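Local coordinates for protein pectinesterase (Sitophilus oryzae, PDB 4PMH) that hydrolyses the methyl esters of pectin, releasing methanol and de-esterified galacturonan, and is probably important in digesting plant cell walls, at residues A[75-80]-A[102-107]; A[107-112]-A[175-180]; A[115-120]-A[132-137]; A[147-152]-A[166-171]; A[194-199]-A[220-225]. One frame throughout, in Å; residues are numbered along the deposited sequence.

Interaction 1: residues A[75-80]-A[102-107]; sequences TYQEVV and LITLNM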
# COMPACT_ATOMS: atom_id res chain seq x y z
N THR A 75 19.43 -11.35 -3.13
CA THR A 75 18.54 -11.31 -1.98
C THR A 75 19.24 -10.51 -0.90
O THR A 75 20.38 -10.81 -0.54
CB THR A 75 18.22 -12.71 -1.45
OG1 THR A 75 17.57 -13.50 -2.47
CG2 THR A 75 17.31 -12.63 -0.23
N TYR A 76 18.55 -9.48 -0.41
CA TYR A 76 19.06 -8.55 0.60
C TYR A 76 18.22 -8.60 1.88
O TYR A 76 17.05 -8.26 1.85
CB TYR A 76 19.01 -7.14 0.02
CG TYR A 76 19.88 -6.96 -1.20
CD1 TYR A 76 19.44 -7.32 -2.47
CD2 TYR A 76 21.16 -6.42 -1.08
CE1 TYR A 76 20.24 -7.15 -3.60
CE2 TYR A 76 21.98 -6.25 -2.20
CZ TYR A 76 21.51 -6.62 -3.46
OH TYR A 76 22.34 -6.45 -4.56
N GLN A 77 18.81 -9.04 2.99
CA GLN A 77 18.08 -9.10 4.26
C GLN A 77 18.37 -7.86 5.10
O GLN A 77 19.22 -7.85 5.99
CB GLN A 77 18.38 -10.42 4.98
CG GLN A 77 17.95 -11.60 4.13
CD GLN A 77 18.34 -12.92 4.74
OE1 GLN A 77 17.71 -13.40 5.67
NE2 GLN A 77 19.41 -13.50 4.22
N GLU A 78 17.64 -6.81 4.78
CA GLU A 78 17.85 -5.50 5.35
C GLU A 78 16.63 -4.64 5.16
O GLU A 78 15.76 -4.97 4.39
CB GLU A 78 19.06 -4.81 4.68
CG GLU A 78 19.27 -5.15 3.22
CD GLU A 78 20.71 -4.85 2.75
OE1 GLU A 78 21.01 -3.68 2.47
OE2 GLU A 78 21.54 -5.78 2.64
N VAL A 79 16.58 -3.55 5.92
CA VAL A 79 15.64 -2.47 5.65
C VAL A 79 16.24 -1.45 4.69
O VAL A 79 17.46 -1.39 4.50
CB VAL A 79 15.20 -1.74 6.92
CG1 VAL A 79 14.39 -2.66 7.81
CG2 VAL A 79 16.38 -1.14 7.67
N VAL A 80 15.36 -0.63 4.12
CA VAL A 80 15.74 0.54 3.32
C VAL A 80 14.88 1.70 3.80
O VAL A 80 13.65 1.65 3.70
CB VAL A 80 15.50 0.30 1.82
CG1 VAL A 80 15.95 1.49 0.99
CG2 VAL A 80 16.19 -0.97 1.37
N LEU A 102 15.39 -8.94 -4.48
CA LEU A 102 14.47 -9.18 -3.37
C LEU A 102 15.02 -8.61 -2.06
O LEU A 102 16.12 -8.98 -1.63
CB LEU A 102 14.23 -10.68 -3.22
CG LEU A 102 13.42 -11.11 -1.98
CD1 LEU A 102 12.01 -10.54 -2.08
CD2 LEU A 102 13.38 -12.62 -1.84
N ILE A 103 14.27 -7.69 -1.46
CA ILE A 103 14.61 -7.11 -0.20
C ILE A 103 13.62 -7.70 0.80
O ILE A 103 12.43 -7.44 0.68
CB ILE A 103 14.44 -5.58 -0.25
CG1 ILE A 103 15.20 -5.00 -1.46
CG2 ILE A 103 14.92 -4.95 1.05
CD1 ILE A 103 14.88 -3.55 -1.73
N THR A 104 14.09 -8.50 1.74
CA THR A 104 13.18 -9.28 2.54
C THR A 104 13.61 -9.44 4.00
O THR A 104 14.80 -9.60 4.28
CB THR A 104 12.96 -10.70 1.93
OG1 THR A 104 12.07 -11.44 2.77
CG2 THR A 104 14.28 -11.50 1.78
N LEU A 105 12.63 -9.43 4.90
CA LEU A 105 12.85 -9.74 6.31
C LEU A 105 11.60 -10.37 6.89
O LEU A 105 10.52 -10.18 6.33
CB LEU A 105 13.17 -8.47 7.09
CG LEU A 105 14.54 -7.83 6.93
CD1 LEU A 105 14.56 -6.46 7.57
CD2 LEU A 105 15.61 -8.72 7.54
N ASN A 106 11.75 -11.15 7.96
CA ASN A 106 10.62 -11.66 8.77
C ASN A 106 10.61 -10.78 10.02
O ASN A 106 11.33 -11.03 10.98
CB ASN A 106 10.84 -13.14 9.15
CG ASN A 106 9.69 -13.75 9.96
OD1 ASN A 106 8.86 -13.06 10.56
ND2 ASN A 106 9.67 -15.08 10.01
N MET A 107 9.80 -9.72 9.97
CA MET A 107 9.88 -8.68 10.98
C MET A 107 8.49 -8.12 11.23
O MET A 107 8.14 -7.06 10.69
CB MET A 107 10.83 -7.56 10.54
CG MET A 107 11.18 -6.58 11.66
SD MET A 107 12.55 -5.48 11.24
CE MET A 107 11.76 -4.32 10.14
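Tyr76 and Leu102 are joined by a short, straight backbone bond, Tyr76 N to Leu102 O at 2.8 Å with an angle of 169° at the hydrogen, and Thr104 N donates in turn to Tyr76 O at 3.0 Å. Both belong to a parallel pairing of strands 74-76 and 101-105, neighbouring rungs of the right-handed parallel beta-helix of pectinesterases. A CA-H...O contact from Gln77 CA to Thr104 O, 3.3 Å, continues the pairing where the first strand ends. On the face that carries Thr75 and Leu102, the methyl groups Thr75 CG2 and Thr104 CG2 meet at 3.8 Å; Thr104 turns its hydroxyl elsewhere, to Glu167. Tyr76 and Ile103 occupy the other face, and the Tyr76 hydroxyl bonds to Asn72 O.

Past Gln77 the first segment bends away, and apolar side chains fill the angle. With CG anti to its carbonyl carbon (chi1 -74°), Leu105 lays CD2 against Gln77 C and brings CD1 to Val79 CG1 at 3.8 Å. An alanine here would probably leave a gap beside the Gln77 and Glu78 backbone and take from Val79 CG1 its leucine neighbour. Met107 meets the same Val79 methyl with CE, at 3.9 Å, the two chains crossing at about a right angle. Ile103 CG2 packs against Glu78 O at 3.4 Å. Glu78 O is buried with no polar partner, so the bend is paid for with one unbonded carbonyl, held among hydrocarbon groups that can fill space but give it no hydrogen.

Interaction 2: residues A[107-112]-A[175-180]; sequences MPAQTT and DQQAVA
Ala109 and Gln177 meet through their main chains, Ala109 N donating to Gln177 O at 2.7 Å almost straight (169° at the hydrogen), where two segments without regular structure run at 140° to each other. The motif on one side is a type I beta turn from Pro108 to Thr111, closed by Thr111 N on Pro108 O and reinforced by Thr111 OG1 on that same oxygen at 2.7 Å. It stands on a loop between strand 101-105 of the beta-helix and helix 113-120, and it faces the loop that holds Gln177, which probably binds substrate, as in related pectinesterases.

Gln110 and Gln177 supply the side-chain link. Both chains bend at chi2, and they cross at about a right angle, with Gln110 NE2 donating to Gln177 OE1 at 2.7 Å, the donor in the carbonyl plane of Gln177 and the acceptor near the amide plane of Gln110. Glutamine suits each place, being long enough to bridge the loops and able to give or accept without charge. An alanine in place of Gln110 would probably leave Gln177 OE1 without this donor and the Gln177 amide freer to turn beside Asp200, the probable proton donor.

The other half of the Gln110 amide rests on Gln176, whose amide plane is only 10° from its own; Gln110 OE1 touches Gln176 CB at 3.4 Å. Gln176 extends beside the Pro108 ring, pointing the same way, and bonds through OE1 to Asn172. Small Ala178 lets the loops close up, its CB 3.9 Å from Pro108 CA. Pro108 CB and CG each lie 3.4 Å from Gln176 OE1.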
# COMPACT_ATOMS: atom_id res chain seq x y z
N MET A 107 9.80 -9.72 9.97
CA MET A 107 9.88 -8.68 10.98
C MET A 107 8.49 -8.12 11.23
O MET A 107 8.14 -7.06 10.69
CB MET A 107 10.83 -7.56 10.54
CG MET A 107 11.18 -6.58 11.66
SD MET A 107 12.55 -5.48 11.24
CE MET A 107 11.76 -4.32 10.14
N PRO A 108 7.70 -8.82 12.05
CA PRO A 108 6.37 -8.33 12.39
C PRO A 108 6.36 -7.13 13.35
O PRO A 108 7.39 -6.78 13.94
CB PRO A 108 5.71 -9.54 13.06
CG PRO A 108 6.85 -10.28 13.70
CD PRO A 108 8.01 -10.10 12.73
N ALA A 109 5.20 -6.50 13.48
CA ALA A 109 5.00 -5.43 14.47
C ALA A 109 5.34 -5.92 15.89
O ALA A 109 5.72 -5.11 16.75
CB ALA A 109 3.57 -4.94 14.45
N GLN A 110 5.19 -7.22 16.10
CA GLN A 110 5.38 -7.82 17.42
C GLN A 110 6.85 -8.02 17.77
O GLN A 110 7.19 -8.39 18.90
CB GLN A 110 4.59 -9.15 17.49
CG GLN A 110 3.07 -8.99 17.55
CD GLN A 110 2.41 -8.46 16.27
OE1 GLN A 110 2.91 -8.66 15.14
NE2 GLN A 110 1.27 -7.81 16.43
N THR A 111 7.74 -7.78 16.81
CA THR A 111 9.17 -7.81 17.05
C THR A 111 9.57 -6.97 18.25
O THR A 111 9.16 -5.81 18.39
CB THR A 111 9.93 -7.28 15.81
OG1 THR A 111 9.63 -8.10 14.69
CG2 THR A 111 11.42 -7.31 16.05
N THR A 112 10.40 -7.51 19.12
CA THR A 112 10.87 -6.70 20.22
C THR A 112 11.94 -5.75 19.71
O THR A 112 12.63 -6.05 18.76
CB THR A 112 11.48 -7.52 21.37
OG1 THR A 112 12.72 -8.07 20.96
CG2 THR A 112 10.53 -8.63 21.81
N ASP A 175 -2.21 -13.39 14.06
CA ASP A 175 -2.43 -12.04 14.57
C ASP A 175 -1.35 -11.02 14.19
O ASP A 175 -1.48 -9.84 14.53
CB ASP A 175 -2.58 -12.07 16.11
CG ASP A 175 -3.98 -12.50 16.58
OD1 ASP A 175 -4.87 -12.77 15.75
OD2 ASP A 175 -4.20 -12.56 17.82
N GLN A 176 -0.29 -11.43 13.50
CA GLN A 176 0.84 -10.51 13.24
C GLN A 176 0.64 -9.56 12.04
O GLN A 176 0.24 -10.00 10.98
CB GLN A 176 2.15 -11.28 13.06
CG GLN A 176 2.63 -12.00 14.32
CD GLN A 176 4.03 -12.55 14.16
OE1 GLN A 176 4.53 -12.70 13.04
NE2 GLN A 176 4.69 -12.85 15.29
N GLN A 177 0.95 -8.28 12.23
CA GLN A 177 0.99 -7.28 11.16
C GLN A 177 2.44 -7.14 10.75
O GLN A 177 3.32 -7.17 11.60
CB GLN A 177 0.51 -5.90 11.68
CG GLN A 177 -0.89 -5.86 12.28
CD GLN A 177 -0.93 -6.35 13.74
OE1 GLN A 177 0.10 -6.55 14.37
NE2 GLN A 177 -2.14 -6.53 14.26
N ALA A 178 2.71 -6.97 9.46
CA ALA A 178 4.10 -6.86 8.99
C ALA A 178 4.16 -6.15 7.64
O ALA A 178 3.79 -6.70 6.62
CB ALA A 178 4.74 -8.23 8.90
N VAL A 179 4.69 -4.93 7.65
CA VAL A 179 4.64 -4.06 6.49
C VAL A 179 5.85 -4.31 5.59
O VAL A 179 6.97 -4.38 6.05
CB VAL A 179 4.59 -2.56 6.89
CG1 VAL A 179 4.62 -1.67 5.65
CG2 VAL A 179 3.34 -2.28 7.71
N ALA A 180 5.58 -4.41 4.30
CA ALA A 180 6.64 -4.54 3.31
C ALA A 180 7.05 -3.16 2.85
O ALA A 180 8.20 -2.77 3.05
CB ALA A 180 6.22 -5.40 2.13

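Interaction 3: residues A[115-120]-A[132-137]; sequences AYKSLV and SMYNSC
Tyr116 and Tyr134 hold their rings within 20° of parallel, yet neither lies over the other: they meet rim to rim, with centroids 5.7 Å apart and Tyr116 CE2 3.5 Å from Tyr134 CD1. Both side chains leave their helices with CG anti to the backbone N (chi1 169° in Tyr116), which starts both rings outward. Rings of this length suit the place because the axes of the two short helical segments approach to 10.7 Å, too far for small side chains to span.

Cys137 fits against the outer part of the Tyr116 ring, its CB 3.5 Å from Tyr116 CZ, while its sulfur makes an oblique sulfur-aromatic contact. Val120 packs against both aromatics: CG2 sits over one face of the Tyr116 ring, towards the rim, and lies 4.0 Å from Tyr134 CE1. Lys117 crosses the end of Tyr134 at about a right angle, CE lying 3.5 Å from Tyr134 OH. Tyr116 OH bonds to the hydroxyl of Tyr81, and the Tyr134 ring stacks with Phe124.

The segments run roughly antiparallel, at 146°, and the second is tied by the Cys137-Cys148 disulfide to helix 145-148, making a helical excursion from a turn of the parallel beta-helix.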
# COMPACT_ATOMS: atom_id res chain seq x y z
N ALA A 115 15.40 -7.36 19.37
CA ALA A 115 15.51 -8.16 18.17
C ALA A 115 15.66 -7.26 16.94
O ALA A 115 16.42 -7.58 16.01
CB ALA A 115 14.31 -9.08 18.04
N TYR A 116 14.95 -6.13 16.93
CA TYR A 116 15.04 -5.17 15.82
C TYR A 116 16.46 -4.62 15.73
O TYR A 116 17.04 -4.56 14.64
CB TYR A 116 14.01 -4.05 16.02
CG TYR A 116 14.15 -2.85 15.11
CD1 TYR A 116 13.56 -2.82 13.83
CD2 TYR A 116 14.86 -1.73 15.52
CE1 TYR A 116 13.68 -1.71 13.01
CE2 TYR A 116 14.99 -0.62 14.71
CZ TYR A 116 14.41 -0.60 13.46
OH TYR A 116 14.57 0.52 12.68
N LYS A 117 17.04 -4.27 16.87
CA LYS A 117 18.41 -3.80 16.88
C LYS A 117 19.37 -4.83 16.33
O LYS A 117 20.26 -4.51 15.53
CB LYS A 117 18.85 -3.36 18.28
CG LYS A 117 18.19 -2.07 18.73
CD LYS A 117 18.77 -1.56 20.05
CE LYS A 117 20.11 -0.87 19.84
NZ LYS A 117 20.74 -0.50 21.15
N SER A 118 19.21 -6.08 16.76
CA SER A 118 20.09 -7.16 16.29
C SER A 118 19.94 -7.35 14.81
O SER A 118 20.93 -7.54 14.11
CB SER A 118 19.79 -8.48 17.00
OG SER A 118 20.16 -8.39 18.36
N LEU A 119 18.71 -7.27 14.32
CA LEU A 119 18.45 -7.53 12.92
C LEU A 119 18.96 -6.41 11.99
O LEU A 119 19.54 -6.70 10.95
CB LEU A 119 16.95 -7.78 12.72
CG LEU A 119 16.52 -8.39 11.38
CD1 LEU A 119 17.00 -9.83 11.26
CD2 LEU A 119 15.00 -8.31 11.23
N VAL A 120 18.74 -5.15 12.35
CA VAL A 120 19.05 -4.03 11.42
C VAL A 120 20.04 -2.98 11.93
O VAL A 120 20.45 -2.08 11.17
CB VAL A 120 17.77 -3.30 10.99
CG1 VAL A 120 16.74 -4.30 10.46
CG2 VAL A 120 17.19 -2.48 12.13
N SER A 132 17.58 8.84 12.81
CA SER A 132 16.43 9.17 13.66
C SER A 132 15.26 8.20 13.44
O SER A 132 14.59 7.81 14.40
CB SER A 132 16.00 10.63 13.45
OG SER A 132 15.79 10.92 12.07
N MET A 133 15.04 7.77 12.20
CA MET A 133 14.03 6.74 11.94
C MET A 133 14.39 5.45 12.69
O MET A 133 13.57 4.91 13.42
CB MET A 133 13.88 6.44 10.45
CG MET A 133 13.29 7.59 9.65
SD MET A 133 13.39 7.32 7.86
CE MET A 133 12.28 5.93 7.65
N TYR A 134 15.62 4.97 12.49
CA TYR A 134 16.08 3.74 13.16
C TYR A 134 15.97 3.86 14.69
O TYR A 134 15.39 2.98 15.38
CB TYR A 134 17.52 3.38 12.72
CG TYR A 134 18.23 2.47 13.69
CD1 TYR A 134 17.87 1.13 13.82
CD2 TYR A 134 19.23 2.96 14.53
CE1 TYR A 134 18.49 0.30 14.74
CE2 TYR A 134 19.86 2.12 15.45
CZ TYR A 134 19.48 0.80 15.55
OH TYR A 134 20.11 -0.05 16.46
N ASN A 135 16.51 4.95 15.22
CA ASN A 135 16.51 5.18 16.65
C ASN A 135 15.10 5.26 17.26
O ASN A 135 14.86 4.76 18.36
CB ASN A 135 17.32 6.43 17.01
CG ASN A 135 17.45 6.62 18.51
OD1 ASN A 135 17.72 5.66 19.26
ND2 ASN A 135 17.25 7.84 18.97
N SER A 136 14.15 5.85 16.53
CA SER A 136 12.78 5.93 17.01
C SER A 136 12.13 4.55 17.12
O SER A 136 11.31 4.33 17.99
CB SER A 136 11.92 6.83 16.10
OG SER A 136 11.49 6.10 14.97
N CYS A 137 12.50 3.62 16.25
CA CYS A 137 12.07 2.25 16.38
C CYS A 137 12.88 1.48 17.44
O CYS A 137 12.32 0.71 18.23
CB CYS A 137 12.17 1.54 15.03
SG CYS A 137 11.04 2.27 13.82

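Interaction 4: residues A[147-152]-A[166-171]; sequences SCSTVF and IENSAK
Asn168 ND2 lies 2.8 Å from Ser149 O, but the angle is too poor for a hydrogen bond; the amide nitrogen is instead bonded to Met107 O and Val179 O, so three carbonyl oxygens crowd round it. Asn168 ends strand 165-168 with CG anti to its backbone N (chi1 -167°), and its amide nitrogen meets the carbonyls of the loops beyond it. Asparagine is apt here, since one short amide can donate to two buried carbonyls at once without bringing a charge inside.

Earlier in the strand the contact turns apolar. Val151 sends CG2 to Asn168 CB at 3.8 Å and lays it 3.5 Å from Glu167 O, while the Val151 and Ile166 side chains slide past each other in opposite directions, CG1 lying 4.0 Å from Ile166 CG2. Phe152 comes next and crosses Ile166 at about a right angle: Ile166 CD1 meets Phe152 CD2 at 3.6 Å, and CG2 of the same isoleucine touches Phe152 CB at 3.8 Å. Segments 149-152 and 166-168 run almost exactly antiparallel, 174° apart, facing each other across the inside of the parallel beta-helix rather than pairing edge to edge. Ile103, Leu181 and Leu195 also line this interior, where branched and aromatic residues fill the space.

Polar and apolar parts are thus divided along the strand: hydrocarbon packing at Ile166 holds the coil together between its sheets, and at the strand's end one amide, that of Asn168, holds Met107 O and Val179 O.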
# COMPACT_ATOMS: atom_id res chain seq x y z
N SER A 147 4.11 0.58 12.12
CA SER A 147 4.99 1.43 11.32
C SER A 147 6.44 0.93 11.33
O SER A 147 7.08 0.94 10.31
CB SER A 147 4.97 2.89 11.81
OG SER A 147 3.66 3.38 11.88
N CYS A 148 6.97 0.51 12.49
CA CYS A 148 8.38 0.09 12.58
C CYS A 148 8.65 -1.32 11.99
O CYS A 148 9.80 -1.73 11.81
CB CYS A 148 8.90 0.18 14.02
SG CYS A 148 9.17 1.88 14.60
N SER A 149 7.59 -2.05 11.68
CA SER A 149 7.75 -3.34 11.02
C SER A 149 8.16 -3.18 9.53
O SER A 149 8.47 -4.18 8.88
CB SER A 149 6.48 -4.17 11.14
OG SER A 149 5.49 -3.75 10.20
N THR A 150 8.16 -1.94 9.03
CA THR A 150 8.29 -1.69 7.59
C THR A 150 9.66 -2.05 7.07
O THR A 150 10.66 -1.61 7.63
CB THR A 150 8.01 -0.22 7.23
OG1 THR A 150 6.66 0.12 7.57
CG2 THR A 150 8.21 0.02 5.73
N VAL A 151 9.70 -2.84 6.00
CA VAL A 151 10.97 -3.22 5.36
C VAL A 151 11.56 -2.09 4.49
O VAL A 151 12.74 -1.76 4.61
CB VAL A 151 10.82 -4.55 4.57
CG1 VAL A 151 12.05 -4.85 3.73
CG2 VAL A 151 10.52 -5.68 5.54
N PHE A 152 10.72 -1.47 3.66
CA PHE A 152 11.11 -0.33 2.81
C PHE A 152 10.20 0.87 3.18
O PHE A 152 9.00 0.85 2.92
CB PHE A 152 10.92 -0.76 1.36
CG PHE A 152 11.72 0.00 0.34
CD1 PHE A 152 11.50 1.36 0.12
CD2 PHE A 152 12.61 -0.67 -0.49
CE1 PHE A 152 12.22 2.04 -0.87
CE2 PHE A 152 13.32 -0.00 -1.48
CZ PHE A 152 13.11 1.36 -1.67
N ILE A 166 9.82 -6.39 -2.66
CA ILE A 166 9.93 -6.08 -1.26
C ILE A 166 9.02 -7.01 -0.50
O ILE A 166 7.84 -7.13 -0.82
CB ILE A 166 9.52 -4.61 -0.92
CG1 ILE A 166 10.28 -3.60 -1.80
CG2 ILE A 166 9.77 -4.31 0.54
CD1 ILE A 166 9.66 -2.21 -1.83
N GLU A 167 9.56 -7.65 0.53
CA GLU A 167 8.81 -8.64 1.26
C GLU A 167 9.00 -8.50 2.76
O GLU A 167 10.12 -8.35 3.24
CB GLU A 167 9.27 -10.05 0.85
CG GLU A 167 8.70 -11.15 1.72
CD GLU A 167 9.05 -12.52 1.19
OE1 GLU A 167 10.25 -12.75 0.96
OE2 GLU A 167 8.12 -13.33 0.99
N ASN A 168 7.90 -8.60 3.49
CA ASN A 168 7.97 -8.89 4.92
C ASN A 168 7.27 -10.24 5.13
O ASN A 168 6.05 -10.37 4.99
CB ASN A 168 7.35 -7.76 5.74
CG ASN A 168 7.68 -7.85 7.22
OD1 ASN A 168 7.92 -8.95 7.76
ND2 ASN A 168 7.70 -6.70 7.89
N SER A 169 8.07 -11.25 5.44
CA SER A 169 7.65 -12.64 5.32
C SER A 169 7.01 -13.16 6.60
O SER A 169 6.70 -14.34 6.70
CB SER A 169 8.84 -13.53 4.93
OG SER A 169 9.88 -13.50 5.91
N ALA A 170 6.78 -12.29 7.57
CA ALA A 170 6.17 -12.71 8.83
C ALA A 170 4.78 -13.29 8.62
O ALA A 170 3.88 -12.61 8.11
CB ALA A 170 6.10 -11.55 9.81
N LYS A 171 4.64 -14.56 9.00
CA LYS A 171 3.36 -15.26 9.04
C LYS A 171 3.33 -16.20 10.29
O LYS A 171 2.72 -17.27 10.27
CB LYS A 171 3.15 -16.05 7.74
CG LYS A 171 4.35 -16.89 7.31
CD LYS A 171 4.09 -17.65 6.01
CE LYS A 171 3.63 -19.08 6.26
NZ LYS A 171 3.62 -19.89 5.00

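Interaction 5: residues A[194-199]-A[220-225]; sequences RLLGHQ and YIEGDI
Arg194 begins the pairing with Tyr220, its CA directing a CA-H...O contact to Tyr220 O at 3.2 Å. Leu195 makes the firm bonds: its N donates to Tyr220 O at 2.7 Å, its O accepts from Glu222 N at 3.0 Å, and CD1 lies beside Ile221 CG1, both chains pointing into the interior, where Leu202 meets them. Leu196, on the Arg194 face, puts CD2 at the edge of the Tyr220 ring and 3.7 Å from Glu222 CG.

Parallel strands at only 7° are the stacked rungs of the right-handed beta-helix, and beyond Leu196 the pairing loosens on the way to Gln199 and the probable catalytic residues. Gly197 gives a weak bond to Glu222 O, while a water bridges Gly197 O and Glu222 OE1. His198 O takes Asp224 N at 2.7 Å, the donor standing 39° out of the carbonyl plane, and Ile225 N weakly. Gly223 suits its strand end, as a beta carbon would come too close to His198 O. The His198 ring meets Asp224 OD2 with its edge, through CD2, and bonds by NE2 to Asp246; Asp224 OD1 is salt-bridged to Arg247. Gln199, probably the transition-state stabiliser, lies alongside Ile225, its CG 3.9 Å from Ile225 CG2.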
# COMPACT_ATOMS: atom_id res chain seq x y z
N ARG A 194 7.04 -5.98 -7.01
CA ARG A 194 6.33 -7.06 -6.36
C ARG A 194 6.39 -6.78 -4.85
O ARG A 194 7.48 -6.60 -4.30
CB ARG A 194 7.02 -8.41 -6.70
CG ARG A 194 7.09 -8.77 -8.19
CD ARG A 194 7.86 -10.06 -8.49
NE ARG A 194 7.34 -11.23 -7.77
CZ ARG A 194 7.95 -11.89 -6.77
NH1 ARG A 194 9.17 -11.56 -6.33
NH2 ARG A 194 7.33 -12.92 -6.20
N LEU A 195 5.24 -6.70 -4.20
CA LEU A 195 5.14 -6.33 -2.80
C LEU A 195 4.46 -7.51 -2.08
O LEU A 195 3.33 -7.85 -2.40
CB LEU A 195 4.35 -5.01 -2.66
CG LEU A 195 4.85 -3.83 -3.52
CD1 LEU A 195 3.87 -2.67 -3.46
CD2 LEU A 195 6.24 -3.39 -3.08
N LEU A 196 5.19 -8.16 -1.15
CA LEU A 196 4.80 -9.47 -0.65
C LEU A 196 4.67 -9.49 0.88
O LEU A 196 5.55 -9.07 1.60
CB LEU A 196 5.83 -10.54 -1.05
CG LEU A 196 6.43 -10.52 -2.47
CD1 LEU A 196 7.55 -11.55 -2.59
CD2 LEU A 196 5.39 -10.72 -3.55
N GLY A 197 3.57 -10.02 1.35
CA GLY A 197 3.36 -10.10 2.77
C GLY A 197 2.11 -10.87 3.03
O GLY A 197 1.66 -11.65 2.19
N HIS A 198 1.56 -10.65 4.22
CA HIS A 198 0.31 -11.28 4.58
C HIS A 198 -0.64 -10.23 5.10
O HIS A 198 -1.49 -9.75 4.34
CB HIS A 198 0.56 -12.43 5.54
CG HIS A 198 1.07 -13.64 4.84
ND1 HIS A 198 2.41 -13.88 4.65
CD2 HIS A 198 0.41 -14.64 4.22
CE1 HIS A 198 2.55 -14.99 3.95
NE2 HIS A 198 1.35 -15.47 3.68
N GLN A 199 -0.49 -9.85 6.37
CA GLN A 199 -1.31 -8.78 6.95
C GLN A 199 -0.54 -7.46 6.88
O GLN A 199 0.58 -7.40 7.34
CB GLN A 199 -1.64 -9.13 8.40
CG GLN A 199 -2.64 -8.20 9.06
CD GLN A 199 -3.18 -8.75 10.39
OE1 GLN A 199 -2.94 -9.91 10.75
NE2 GLN A 199 -3.90 -7.91 11.11
N TYR A 220 2.59 -6.08 -8.63
CA TYR A 220 2.01 -7.27 -8.03
C TYR A 220 2.06 -7.14 -6.50
O TYR A 220 3.13 -6.91 -5.92
CB TYR A 220 2.82 -8.52 -8.45
CG TYR A 220 2.37 -9.80 -7.78
CD1 TYR A 220 1.31 -10.55 -8.29
CD2 TYR A 220 2.99 -10.26 -6.61
CE1 TYR A 220 0.90 -11.73 -7.68
CE2 TYR A 220 2.58 -11.44 -5.99
CZ TYR A 220 1.54 -12.17 -6.52
OH TYR A 220 1.10 -13.31 -5.90
N ILE A 221 0.91 -7.30 -5.86
CA ILE A 221 0.79 -7.09 -4.45
C ILE A 221 0.02 -8.26 -3.84
O ILE A 221 -1.10 -8.56 -4.28
CB ILE A 221 0.04 -5.76 -4.13
CG1 ILE A 221 0.65 -4.59 -4.90
CG2 ILE A 221 0.02 -5.48 -2.63
CD1 ILE A 221 -0.19 -3.35 -4.91
N GLU A 222 0.60 -8.91 -2.82
CA GLU A 222 -0.07 -10.03 -2.18
C GLU A 222 -0.15 -9.92 -0.68
O GLU A 222 0.68 -9.28 -0.05
CB GLU A 222 0.55 -11.40 -2.57
CG GLU A 222 2.01 -11.61 -2.25
CD GLU A 222 2.55 -13.01 -2.62
OE1 GLU A 222 3.32 -13.54 -1.80
OE2 GLU A 222 2.23 -13.57 -3.70
N GLY A 223 -1.14 -10.59 -0.13
CA GLY A 223 -1.39 -10.60 1.29
C GLY A 223 -2.67 -11.36 1.57
O GLY A 223 -3.20 -12.05 0.70
N ASP A 224 -3.18 -11.22 2.77
CA ASP A 224 -4.44 -11.83 3.12
C ASP A 224 -5.37 -10.90 3.89
O ASP A 224 -6.55 -10.97 3.66
CB ASP A 224 -4.25 -13.16 3.85
CG ASP A 224 -3.29 -13.08 5.04
OD1 ASP A 224 -3.10 -12.00 5.66
OD2 ASP A 224 -2.73 -14.16 5.37
N ILE A 225 -4.85 -10.05 4.77
CA ILE A 225 -5.67 -9.15 5.59
C ILE A 225 -5.17 -7.70 5.57
O ILE A 225 -4.01 -7.41 5.94
CB ILE A 225 -5.72 -9.64 7.06
CG1 ILE A 225 -6.47 -10.98 7.16
CG2 ILE A 225 -6.34 -8.59 7.99
CD1 ILE A 225 -7.96 -10.84 7.36
O HOH W 1 3.41 -13.38 0.94

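Overall arrangement
Interactions 1, 4 and 5 all reach one parallel sheet: strand 101-105 neighbours 165-168, which in turn bonds to 194-196 through Ile166 O and Leu196 N, 2.9 Å apart. Interaction 2 lies in the loops that follow the strands, its centre about 7 Å from that of interaction 4, and Met107 leads into it from interaction 1. Ala178 N and Gln199 O, 3.0 Å apart, join it to interaction 5, so Gln177 and Gln199 come together near Asp200, the probable proton donor, whose side chain is about 3 Å from that of Gln177. Interaction 3 stands away from this site, held to interaction 4 by the Cys137-Cys148 disulfide.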